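Local coordinates for CPXV018 protein (Cowpox virus, PDB 4PDC) that probably acts as an MHC class I-like decoy ligand that engages the natural killer cell receptor NKG2D and blunts the host immune response to the virus, at residues Leu10-Gly14 with Ser15-Ser19; Asp22-Asp26 with Asp27-Ile31; Glu49-Leu52 with Pro53-Asn57; Asp96-Asn100 with Gly101-Thr105; Ser140-Arg143 with Lys144-Ser148. The protein carries 2 engineered substitutions. One frame throughout, in Å; residues are numbered along the deposited sequence.

The five contacts illustrate how the same short sequence separation is solved differently at strand turns and along helices. Contacts 1, 2 and 4 are hairpins of one antiparallel sheet, contacts 1 and 2 sharing strand 16-25; contacts 3 and 5 lie at the start of helix 51-64 and the end of helix 131-146. Contacts 1 and 4 are at the surface, where carboxylates, turn glycines and, in contact 4, water dominate. Contacts 2, 3 and 5 are partly buried and touch one another, the isoleucines and leucine of contact 2 meeting aromatic and apolar side chains of the two helices. Only contacts 3 and 5 also reach the chain of another protein.

Contact 1 of 5, residues Leu10-Gly14 with Ser15-Ser19; sequences LEING and SDTHS
Glu11 and His18 face each other as a hydrogen-bonded antiparallel pair in a beta hairpin, where strand 2-13 turns back into strand 16-25 through a type II' turn from Asn13 to Asp16. The pair is tied by reciprocal backbone bonds: Glu11 N to His18 O and His18 N to Glu11 O, each 2.9 Å. Their side chains run alongside one another without bonding; Glu11 OE1 approaches the imidazole obliquely and stays 4.0 Å from His18 ND1, the carboxylate and ring planes 67° apart. ND1 is buried here and has no polar partner in the model, whereas Glu11 OE2 is engaged by the hydroxyl of Tyr75 on the adjoining strand 75-87.

Ile12 and Thr17 occupy the reverse face of the hairpin. The Thr17 methyl presses between two branches of the isoleucine, CG2 lying 3.7 Å from Ile12 CG1 and 3.8 Å from Ile12 CG2, and Arg68 packs against both residues. Farther from the turn, Leu10 CD1 comes within 3.4 Å of Ser19 OG, and Phe63 of helix 51-64 covers this pair, tying the hairpin to the helical layer of the fold.

The turn is consistent with this register. Gly14 takes the positive phi (66°) that a type II' turn demands at its first inner position, and Asn13 N reaches Asp16 O at 3.3 Å. With Asp16 CG between its backbone N and carbonyl carbon (chi1 62°), OD1 lies 2.7 Å from Asn13 O.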
# COMPACT_ATOMS: atom_id res chain seq x y z
N LEU E 10 -11.32 -2.66 20.55
CA LEU E 10 -12.75 -2.78 20.31
C LEU E 10 -13.38 -3.45 21.52
O LEU E 10 -13.15 -4.64 21.78
CB LEU E 10 -13.03 -3.58 19.04
CG LEU E 10 -14.51 -3.80 18.70
CD1 LEU E 10 -15.22 -2.48 18.46
CD2 LEU E 10 -14.66 -4.70 17.48
N GLU E 11 -14.16 -2.69 22.28
CA GLU E 11 -14.81 -3.19 23.49
C GLU E 11 -16.31 -3.35 23.27
O GLU E 11 -17.01 -2.38 23.02
CB GLU E 11 -14.56 -2.26 24.67
CG GLU E 11 -15.10 -2.78 26.00
CD GLU E 11 -14.87 -1.81 27.16
OE1 GLU E 11 -15.06 -0.59 26.97
OE2 GLU E 11 -14.50 -2.28 28.26
N ILE E 12 -16.78 -4.60 23.34
CA ILE E 12 -18.21 -4.90 23.26
C ILE E 12 -18.71 -5.32 24.63
O ILE E 12 -18.49 -6.45 25.06
CB ILE E 12 -18.52 -6.01 22.24
CG1 ILE E 12 -17.96 -5.65 20.86
CG2 ILE E 12 -20.02 -6.27 22.16
CD1 ILE E 12 -16.59 -6.23 20.59
N ASN E 13 -19.39 -4.40 25.31
CA ASN E 13 -19.97 -4.65 26.62
C ASN E 13 -21.48 -4.58 26.52
O ASN E 13 -22.06 -3.50 26.58
CB ASN E 13 -19.44 -3.65 27.65
CG ASN E 13 -19.84 -4.00 29.08
OD1 ASN E 13 -20.88 -4.61 29.32
ND2 ASN E 13 -19.01 -3.59 30.04
N GLY E 14 -22.12 -5.73 26.36
CA GLY E 14 -23.56 -5.76 26.20
C GLY E 14 -23.98 -5.11 24.89
O GLY E 14 -23.53 -5.51 23.82
N SER E 15 -24.81 -4.07 24.99
CA SER E 15 -25.44 -3.48 23.82
C SER E 15 -24.66 -2.32 23.20
O SER E 15 -24.88 -1.98 22.04
CB SER E 15 -26.85 -2.99 24.18
OG SER E 15 -26.80 -2.03 25.22
N ASP E 16 -23.75 -1.71 23.95
CA ASP E 16 -22.94 -0.62 23.42
C ASP E 16 -21.52 -1.10 23.13
O ASP E 16 -21.00 -2.01 23.78
CB ASP E 16 -22.93 0.58 24.37
CG ASP E 16 -22.32 0.26 25.72
OD1 ASP E 16 -22.44 -0.89 26.16
OD2 ASP E 16 -21.72 1.17 26.33
N THR E 17 -20.91 -0.49 22.11
CA THR E 17 -19.56 -0.85 21.69
C THR E 17 -18.70 0.40 21.60
O THR E 17 -19.19 1.49 21.28
CB THR E 17 -19.57 -1.57 20.33
OG1 THR E 17 -20.15 -0.72 19.34
CG2 THR E 17 -20.36 -2.86 20.41
N HIS E 18 -17.41 0.24 21.89
CA HIS E 18 -16.46 1.35 21.84
C HIS E 18 -15.25 1.00 20.99
O HIS E 18 -14.59 -0.02 21.23
CB HIS E 18 -16.03 1.75 23.25
CG HIS E 18 -17.17 2.15 24.14
ND1 HIS E 18 -17.92 1.23 24.84
CD2 HIS E 18 -17.68 3.36 24.44
CE1 HIS E 18 -18.85 1.86 25.53
NE2 HIS E 18 -18.73 3.15 25.31
N SER E 19 -14.97 1.83 20.00
CA SER E 19 -13.80 1.67 19.15
C SER E 19 -12.83 2.80 19.43
O SER E 19 -13.21 3.97 19.34
CB SER E 19 -14.20 1.66 17.68
OG SER E 19 -15.30 0.79 17.46

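Contact 2 of 5, residues Asp22-Asp26 with Asp27-Ile31; sequences DVDLD and DSQII. Engineered in segment 22-26: Asp24 (natural residue Tyr).
Val23 meets two successive residues, Ile30 and Ile31, across a classic beta bulge, where the register shifts by one residue in the hairpin between strands 16-25 and 29-33. Among the backbone bonds, Val23 O takes a straight one from Ile30 N at 2.8 Å and a weak one from Ile31 N, while Val23 N gives to Ile31 O. The two-residue turn is closed by Leu25 N to Ser28 O at 2.7 Å and by a weak return bond from Ser28 N; Asp26 and Asp27 at its apex both have positive phi.

The apolar contacts lie on the inner side. Val23 and Ile31 run side by side, CB to CB 3.8 Å apart. Ile30 carries CG1 between its backbone N and carbonyl carbon (chi1 61°), bringing CG1 close to Val23 O, while its CG2 rests 3.8 Å from Leu25 CB. Leu141 and Met145 of helix 131-146, with Tyr55 of helix 51-64, extend this packing.

Polar groups gather on the other side. Asp24, an engineered residue, lays OD1 3.2 Å from Gln29 CA, and a water donates to that oxygen at 2.8 Å while receiving a weak bond from Gln29 NE2. A second water accepts from Asp27 N at 2.8 Å and weakly bonds Asp24 O. The hydroxyl of Thr32 engages Asp22 OD1.

At the apex, Asp26 hydrogen-bonds through OD2 to His2 ND1 and through OD1 to Lys3 N, and Asp27 forms a salt bridge with Lys3 NZ. The hairpin thus joins an oily inner surface to an acidic tip, whose charge is probably moderated by Lys3, with His2 beside it.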
# COMPACT_ATOMS: atom_id res chain seq x y z
N ASP E 22 -5.04 4.51 20.03
CA ASP E 22 -4.02 5.38 20.61
C ASP E 22 -2.73 5.26 19.82
O ASP E 22 -2.27 4.16 19.54
CB ASP E 22 -3.75 5.02 22.08
CG ASP E 22 -4.98 5.13 22.95
OD1 ASP E 22 -5.78 6.06 22.74
OD2 ASP E 22 -5.15 4.28 23.84
N VAL E 23 -2.14 6.40 19.47
CA VAL E 23 -0.84 6.42 18.81
C VAL E 23 0.19 6.99 19.76
O VAL E 23 0.07 8.14 20.20
CB VAL E 23 -0.87 7.25 17.52
CG1 VAL E 23 0.44 7.08 16.76
CG2 VAL E 23 -2.04 6.85 16.65
N ASP E 24 1.20 6.19 20.08
CA ASP E 24 2.24 6.58 21.01
C ASP E 24 3.58 6.72 20.29
O ASP E 24 4.00 5.81 19.57
CB ASP E 24 2.38 5.57 22.15
CG ASP E 24 1.09 5.39 22.94
OD1 ASP E 24 0.26 6.32 22.96
OD2 ASP E 24 0.91 4.31 23.55
N LEU E 25 4.24 7.86 20.48
CA LEU E 25 5.61 8.04 20.04
C LEU E 25 6.54 7.98 21.24
O LEU E 25 6.47 8.82 22.13
CB LEU E 25 5.78 9.38 19.31
CG LEU E 25 7.19 9.70 18.80
CD1 LEU E 25 7.65 8.68 17.78
CD2 LEU E 25 7.23 11.10 18.21
N ASP E 26 7.41 6.97 21.27
CA ASP E 26 8.31 6.77 22.40
C ASP E 26 7.56 6.71 23.73
O ASP E 26 7.89 7.43 24.68
CB ASP E 26 9.38 7.87 22.43
CG ASP E 26 10.28 7.83 21.20
OD1 ASP E 26 10.48 6.72 20.66
OD2 ASP E 26 10.77 8.89 20.77
N ASP E 27 6.54 5.86 23.78
CA ASP E 27 5.74 5.66 24.99
C ASP E 27 5.10 6.96 25.48
O ASP E 27 4.90 7.15 26.69
CB ASP E 27 6.59 5.04 26.11
CG ASP E 27 7.08 3.64 25.76
OD1 ASP E 27 6.30 2.88 25.15
OD2 ASP E 27 8.24 3.31 26.09
N SER E 28 4.79 7.84 24.54
CA SER E 28 4.05 9.06 24.83
C SER E 28 2.94 9.22 23.80
O SER E 28 3.20 9.21 22.59
CB SER E 28 4.98 10.27 24.82
OG SER E 28 4.24 11.48 24.75
N GLN E 29 1.70 9.36 24.26
CA GLN E 29 0.56 9.45 23.35
C GLN E 29 0.57 10.77 22.60
O GLN E 29 0.73 11.83 23.20
CB GLN E 29 -0.75 9.29 24.13
CG GLN E 29 -1.97 9.13 23.24
CD GLN E 29 -3.27 9.18 24.01
OE1 GLN E 29 -3.72 10.25 24.40
NE2 GLN E 29 -3.86 8.02 24.26
N ILE E 30 0.41 10.69 21.28
CA ILE E 30 0.44 11.88 20.42
C ILE E 30 -0.86 12.06 19.65
O ILE E 30 -1.21 13.17 19.27
CB ILE E 30 1.62 11.83 19.42
CG1 ILE E 30 1.51 10.61 18.50
CG2 ILE E 30 2.95 11.80 20.18
CD1 ILE E 30 2.43 10.68 17.28
N ILE E 31 -1.57 10.95 19.41
CA ILE E 31 -2.84 10.98 18.69
C ILE E 31 -3.82 10.03 19.37
O ILE E 31 -3.42 9.01 19.93
CB ILE E 31 -2.67 10.58 17.21
CG1 ILE E 31 -1.71 11.52 16.49
CG2 ILE E 31 -4.01 10.57 16.48
CD1 ILE E 31 -1.22 10.97 15.16
O HOH W 1 5.62 4.28 21.60
O HOH W 2 -1.72 5.74 24.90

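Contact 3 of 5, residues Glu49-Leu52 with Pro53-Asn57; sequences EIFL and PFYKN
Phe51 and Tyr55, one helical turn apart, project the same way from the start of helix 51-64, their side chains alongside each other. One face of the Phe51 ring is covered by Ile50 CG2, 3.9 Å above the plane and shifted toward the rim, and His137 meets the ring edge-to-face. Phe51 CB touches Tyr55 CE2 at 3.9 Å, while the phenol oxygen lies obliquely to the phenylalanine ring and is hydrogen-bonded to His137 ND1. Phe54 turns elsewhere: with CG anti to its backbone N (chi1 179°), its ring departs from this pair, although Tyr55 CE1 lies at its edge, in plane. Phe6 adds an edge-to-face contact to Tyr55. Ile50 and Phe54 also pack against side chains of another protein's chain.

Along the backbone, the helix begins in the usual way. Tyr55 N bonds Phe51 O at 2.8 Å, and Lys56 N follows to Leu52 O at 2.9 Å. Pro53 has no N-H to offer, which costs nothing in a first turn; its CG instead leans on Glu49 O at 3.3 Å. Just upstream, Asp48 OD2 accepts from Leu52 N and, weakly, from Phe51 N.

The chemistry is therefore divided. Carboxylate and proline suit the opening turn, where amides lack carbonyl partners in the preceding turn, while the aromatic side chains fasten it to helix 131-146 through a histidine that both packs and hydrogen-bonds.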
# COMPACT_ATOMS: atom_id res chain seq x y z
N GLU E 49 -1.74 18.28 8.95
CA GLU E 49 -2.68 18.05 7.85
C GLU E 49 -2.29 16.82 7.02
O GLU E 49 -2.85 16.58 5.96
CB GLU E 49 -2.77 19.29 6.95
CG GLU E 49 -1.43 19.77 6.41
CD GLU E 49 -1.53 21.04 5.57
OE1 GLU E 49 -0.49 21.69 5.36
OE2 GLU E 49 -2.64 21.38 5.12
N ILE E 50 -1.33 16.05 7.52
CA ILE E 50 -0.80 14.89 6.80
C ILE E 50 -1.16 13.57 7.48
O ILE E 50 -1.75 12.68 6.87
CB ILE E 50 0.73 14.98 6.66
CG1 ILE E 50 1.10 16.23 5.85
CG2 ILE E 50 1.29 13.73 6.00
CD1 ILE E 50 2.54 16.64 6.01
N PHE E 51 -0.79 13.44 8.75
CA PHE E 51 -0.94 12.17 9.44
C PHE E 51 -2.33 11.99 10.04
O PHE E 51 -2.90 10.90 9.95
CB PHE E 51 0.14 12.06 10.52
CG PHE E 51 1.53 12.08 9.95
CD1 PHE E 51 2.11 10.91 9.48
CD2 PHE E 51 2.23 13.26 9.84
CE1 PHE E 51 3.38 10.93 8.93
CE2 PHE E 51 3.50 13.29 9.30
CZ PHE E 51 4.08 12.12 8.84
N LEU E 52 -2.89 13.04 10.64
CA LEU E 52 -4.22 12.95 11.24
C LEU E 52 -5.28 12.49 10.22
O LEU E 52 -6.02 11.54 10.50
CB LEU E 52 -4.63 14.29 11.85
CG LEU E 52 -3.85 14.76 13.09
CD1 LEU E 52 -4.38 16.11 13.55
CD2 LEU E 52 -3.92 13.74 14.23
N PRO E 53 -5.36 13.14 9.05
CA PRO E 53 -6.40 12.71 8.11
C PRO E 53 -6.15 11.31 7.56
O PRO E 53 -7.11 10.58 7.30
CB PRO E 53 -6.33 13.76 6.99
CG PRO E 53 -4.98 14.35 7.10
CD PRO E 53 -4.61 14.30 8.55
N PHE E 54 -4.89 10.95 7.39
CA PHE E 54 -4.52 9.61 6.93
C PHE E 54 -4.94 8.56 7.95
O PHE E 54 -5.60 7.58 7.60
CB PHE E 54 -3.01 9.54 6.67
CG PHE E 54 -2.53 8.20 6.20
CD1 PHE E 54 -2.64 7.83 4.87
CD2 PHE E 54 -1.94 7.31 7.09
CE1 PHE E 54 -2.20 6.60 4.44
CE2 PHE E 54 -1.49 6.07 6.65
CZ PHE E 54 -1.62 5.72 5.33
N TYR E 55 -4.58 8.78 9.21
CA TYR E 55 -4.92 7.83 10.27
C TYR E 55 -6.42 7.76 10.50
O TYR E 55 -6.95 6.69 10.81
CB TYR E 55 -4.22 8.21 11.58
CG TYR E 55 -2.71 8.05 11.57
CD1 TYR E 55 -2.09 7.07 10.79
CD2 TYR E 55 -1.90 8.87 12.35
CE1 TYR E 55 -0.71 6.93 10.78
CE2 TYR E 55 -0.52 8.73 12.35
CZ TYR E 55 0.07 7.76 11.56
OH TYR E 55 1.43 7.64 11.56
N LYS E 56 -7.12 8.88 10.35
CA LYS E 56 -8.57 8.87 10.53
C LYS E 56 -9.20 7.87 9.57
O LYS E 56 -10.11 7.13 9.95
CB LYS E 56 -9.17 10.26 10.32
CG LYS E 56 -10.66 10.34 10.62
CD LYS E 56 -11.19 11.76 10.47
CE LYS E 56 -12.67 11.84 10.84
NZ LYS E 56 -13.17 13.25 10.78
N ASN E 57 -8.70 7.83 8.34
CA ASN E 57 -9.21 6.90 7.35
C ASN E 57 -8.79 5.46 7.64
O ASN E 57 -9.62 4.55 7.60
CB ASN E 57 -8.73 7.30 5.95
CG ASN E 57 -9.45 8.52 5.42
OD1 ASN E 57 -10.64 8.71 5.67
ND2 ASN E 57 -8.73 9.35 4.66

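Contact 4 of 5, residues Asp96-Asn100 with Gly101-Thr105; sequences DYLYN and GEEYT. Engineered in segment 96-100: Asp96 (natural residue Phe).
Asp96, an engineered residue, crosses Glu103 with its carboxylate plane 44° from the other, in the beta hairpin that joins strands 90-99 and 102-104 through a type I' turn. Asp96 OD1 lies only 3.1 Å from Glu103 OE1, like charges whose repulsion water may ease: one molecule lies 2.6 Å from Glu103 OE2 and near Asp96 OD2, but may not serve both. Next, Tyr97 O accepts from Tyr104 N at 3.0 Å, and Tyr97 CB sits over a face of the Tyr104 ring in a CH-pi contact. Another water takes the Tyr97 N-H at 2.9 Å and donates to Tyr104 O and Glu103 OE1.

Leu98 turns to the opposite face, where CD2 lies beside the aliphatic part of Glu103, while its carbonyl carbon lies at the edge of the Tyr104 ring. Tyr99 exchanges backbone bonds with Glu102 across the turn, and its hydroxyl bonds Glu76. Asn100 and Gly101, both of positive phi, form the bend; Asn100 OD1 bonds Asp77 N.

Helix 113-126 backs the hairpin, Lys114 making a cation-pi contact with Tyr104. Chi1 of 69° in Tyr104 turns its ring back against the first strand, bringing CE1 to 3.6 Å from Tyr99 CB.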
# COMPACT_ATOMS: atom_id res chain seq x y z
N ASP E 96 0.88 -7.60 18.99
CA ASP E 96 0.23 -8.43 19.99
C ASP E 96 -1.27 -8.42 19.77
O ASP E 96 -1.83 -7.43 19.29
CB ASP E 96 0.56 -7.94 21.40
CG ASP E 96 2.02 -8.10 21.75
OD1 ASP E 96 2.62 -9.13 21.38
OD2 ASP E 96 2.57 -7.18 22.40
N TYR E 97 -1.91 -9.52 20.15
CA TYR E 97 -3.36 -9.64 20.13
C TYR E 97 -3.84 -10.00 21.52
O TYR E 97 -3.34 -10.96 22.12
CB TYR E 97 -3.81 -10.72 19.14
CG TYR E 97 -3.21 -10.61 17.76
CD1 TYR E 97 -1.94 -11.13 17.48
CD2 TYR E 97 -3.91 -10.03 16.72
CE1 TYR E 97 -1.40 -11.04 16.22
CE2 TYR E 97 -3.38 -9.94 15.45
CZ TYR E 97 -2.12 -10.45 15.20
OH TYR E 97 -1.58 -10.37 13.94
N LEU E 98 -4.82 -9.25 22.04
CA LEU E 98 -5.39 -9.54 23.35
C LEU E 98 -6.89 -9.80 23.25
O LEU E 98 -7.61 -9.07 22.56
CB LEU E 98 -5.17 -8.38 24.34
CG LEU E 98 -3.77 -7.77 24.46
CD1 LEU E 98 -3.82 -6.55 25.36
CD2 LEU E 98 -2.82 -8.80 25.01
N TYR E 99 -7.33 -10.84 23.95
CA TYR E 99 -8.75 -11.11 24.13
C TYR E 99 -9.05 -11.01 25.62
O TYR E 99 -8.53 -11.79 26.42
CB TYR E 99 -9.12 -12.49 23.59
CG TYR E 99 -10.60 -12.78 23.66
CD1 TYR E 99 -11.15 -13.39 24.78
CD2 TYR E 99 -11.45 -12.44 22.62
CE1 TYR E 99 -12.50 -13.66 24.86
CE2 TYR E 99 -12.80 -12.71 22.69
CZ TYR E 99 -13.32 -13.32 23.81
OH TYR E 99 -14.67 -13.58 23.88
N ASN E 100 -9.87 -10.03 26.00
CA ASN E 100 -10.12 -9.73 27.40
C ASN E 100 -8.81 -9.55 28.17
O ASN E 100 -8.66 -10.03 29.29
CB ASN E 100 -10.99 -10.82 28.03
CG ASN E 100 -12.39 -10.86 27.44
OD1 ASN E 100 -12.87 -9.87 26.89
ND2 ASN E 100 -13.05 -12.00 27.55
N GLY E 101 -7.87 -8.85 27.55
CA GLY E 101 -6.63 -8.47 28.20
C GLY E 101 -5.56 -9.55 28.20
O GLY E 101 -4.44 -9.30 28.64
N GLU E 102 -5.90 -10.73 27.71
CA GLU E 102 -4.97 -11.86 27.70
C GLU E 102 -4.39 -12.09 26.31
O GLU E 102 -5.13 -12.26 25.34
CB GLU E 102 -5.67 -13.12 28.19
CG GLU E 102 -4.79 -14.36 28.19
CD GLU E 102 -5.47 -15.55 28.83
OE1 GLU E 102 -5.68 -15.52 30.07
OE2 GLU E 102 -5.79 -16.52 28.11
N GLU E 103 -3.06 -12.10 26.22
CA GLU E 103 -2.38 -12.32 24.95
C GLU E 103 -2.70 -13.69 24.38
O GLU E 103 -2.81 -14.67 25.11
CB GLU E 103 -0.86 -12.19 25.10
CG GLU E 103 -0.31 -10.80 24.82
CD GLU E 103 1.15 -10.82 24.42
OE1 GLU E 103 1.45 -11.25 23.28
OE2 GLU E 103 2.00 -10.40 25.23
N TYR E 104 -2.83 -13.75 23.06
CA TYR E 104 -2.98 -15.03 22.38
C TYR E 104 -2.39 -14.92 20.98
O TYR E 104 -2.20 -13.81 20.46
CB TYR E 104 -4.45 -15.45 22.34
CG TYR E 104 -5.36 -14.61 21.47
CD1 TYR E 104 -5.71 -13.31 21.82
CD2 TYR E 104 -5.91 -15.14 20.31
CE1 TYR E 104 -6.56 -12.56 21.02
CE2 TYR E 104 -6.76 -14.40 19.51
CZ TYR E 104 -7.08 -13.11 19.87
OH TYR E 104 -7.92 -12.38 19.07
N THR E 105 -2.07 -16.06 20.40
CA THR E 105 -1.46 -16.10 19.07
C THR E 105 -1.98 -17.25 18.23
O THR E 105 -1.75 -17.30 17.02
CB THR E 105 0.07 -16.22 19.16
OG1 THR E 105 0.43 -17.51 19.67
CG2 THR E 105 0.65 -15.14 20.07
O HOH W 3 4.06 -9.11 24.36
O HOH W 4 -0.27 -11.82 20.65

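Contact 5 of 5, residues Ser140-Arg143 with Lys144-Ser148; sequences SLVR and KMEDS
Arg143 and Asp147 form an i to i+4 salt bridge over the final turn of helix 131-146, with the guanidinium and carboxylate planes set 78° apart. The meeting is edge-on for the arginine: NE reaches Asp147 OD2 at 2.7 Å, the oxygen lying almost in the guanidinium plane but being met, on its syn side, 23° out of the carboxylate plane. The arginine leaves the backbone with CG anti to N, then bends at chi2 (61°), which turns NE along the helix toward the aspartate. Beyond NE, NH1 makes a weak hydrogen bond to the backbone of another protein's chain.

Val142 and Glu146 use the same spacing differently, lying side by side and pointing the same way. The extended glutamate runs along the valine, OE2 coming to 3.6 Å from Val142 CG1. Met145, by contrast, is folded at chi2 and chi3, and its CE only loosely approaches the same valine methyl.

Leu141 points to the inside, where Phe51 and Tyr55 of helix 51-64 meet it, and Lys144 packs on Phe44. Regular backbone bonds support these positions, among them Met145 N to Leu141 O at 3.0 Å and Glu146 N to Val142 O at 2.9 Å. Asp147 is the first residue to leave helical geometry, yet it still holds the helix by main chain as well as side chain: its N bonds Arg143 O at 3.0 Å.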
# COMPACT_ATOMS: atom_id res chain seq x y z
N SER E 140 9.41 10.78 10.32
CA SER E 140 8.83 12.09 10.05
C SER E 140 8.25 12.70 11.33
O SER E 140 8.32 13.92 11.53
CB SER E 140 7.74 11.98 8.98
OG SER E 140 8.25 11.38 7.80
N LEU E 141 7.69 11.87 12.20
CA LEU E 141 7.09 12.36 13.44
C LEU E 141 8.16 12.73 14.46
O LEU E 141 7.99 13.68 15.23
CB LEU E 141 6.14 11.31 14.02
CG LEU E 141 4.84 11.10 13.25
CD1 LEU E 141 4.13 9.85 13.74
CD2 LEU E 141 3.91 12.31 13.35
N VAL E 142 9.26 11.99 14.47
CA VAL E 142 10.39 12.34 15.32
C VAL E 142 10.89 13.72 14.92
O VAL E 142 11.27 14.52 15.77
CB VAL E 142 11.52 11.29 15.22
CG1 VAL E 142 12.81 11.82 15.86
CG2 VAL E 142 11.11 9.99 15.89
N ARG E 143 10.88 14.00 13.62
CA ARG E 143 11.32 15.29 13.11
C ARG E 143 10.45 16.43 13.65
O ARG E 143 10.98 17.43 14.14
CB ARG E 143 11.30 15.29 11.58
CG ARG E 143 11.61 16.62 10.93
CD ARG E 143 13.01 17.11 11.28
NE ARG E 143 13.31 18.38 10.61
CZ ARG E 143 13.76 18.49 9.36
NH1 ARG E 143 13.97 17.40 8.63
NH2 ARG E 143 14.01 19.68 8.85
N LYS E 144 9.13 16.29 13.55
CA LYS E 144 8.21 17.29 14.08
C LYS E 144 8.46 17.50 15.57
O LYS E 144 8.54 18.63 16.05
CB LYS E 144 6.76 16.87 13.87
CG LYS E 144 6.34 16.72 12.42
CD LYS E 144 4.83 16.56 12.30
CE LYS E 144 4.11 17.89 12.49
NZ LYS E 144 2.63 17.74 12.39
N MET E 145 8.56 16.39 16.29
CA MET E 145 8.70 16.42 17.74
C MET E 145 9.98 17.13 18.17
O MET E 145 9.99 17.87 19.15
CB MET E 145 8.67 14.99 18.29
CG MET E 145 8.86 14.88 19.79
SD MET E 145 10.59 14.62 20.25
CE MET E 145 10.87 12.96 19.62
N GLU E 146 11.06 16.90 17.43
CA GLU E 146 12.34 17.51 17.76
C GLU E 146 12.38 18.99 17.37
O GLU E 146 13.12 19.76 17.96
CB GLU E 146 13.48 16.74 17.09
CG GLU E 146 13.74 15.38 17.72
CD GLU E 146 14.90 14.64 17.08
OE1 GLU E 146 15.37 15.07 16.01
OE2 GLU E 146 15.35 13.63 17.66
N ASP E 147 11.57 19.37 16.39
CA ASP E 147 11.50 20.77 15.96
C ASP E 147 10.37 21.52 16.66
O ASP E 147 10.04 22.64 16.27
CB ASP E 147 11.31 20.85 14.44
CG ASP E 147 12.49 20.30 13.67
OD1 ASP E 147 13.54 20.03 14.30
OD2 ASP E 147 12.37 20.14 12.44
N SER E 148 9.79 20.92 17.69
CA SER E 148 8.67 21.53 18.40
C SER E 148 9.11 22.77 19.19
O SER E 148 10.01 22.69 20.03
CB SER E 148 8.01 20.52 19.35
OG SER E 148 6.93 21.11 20.06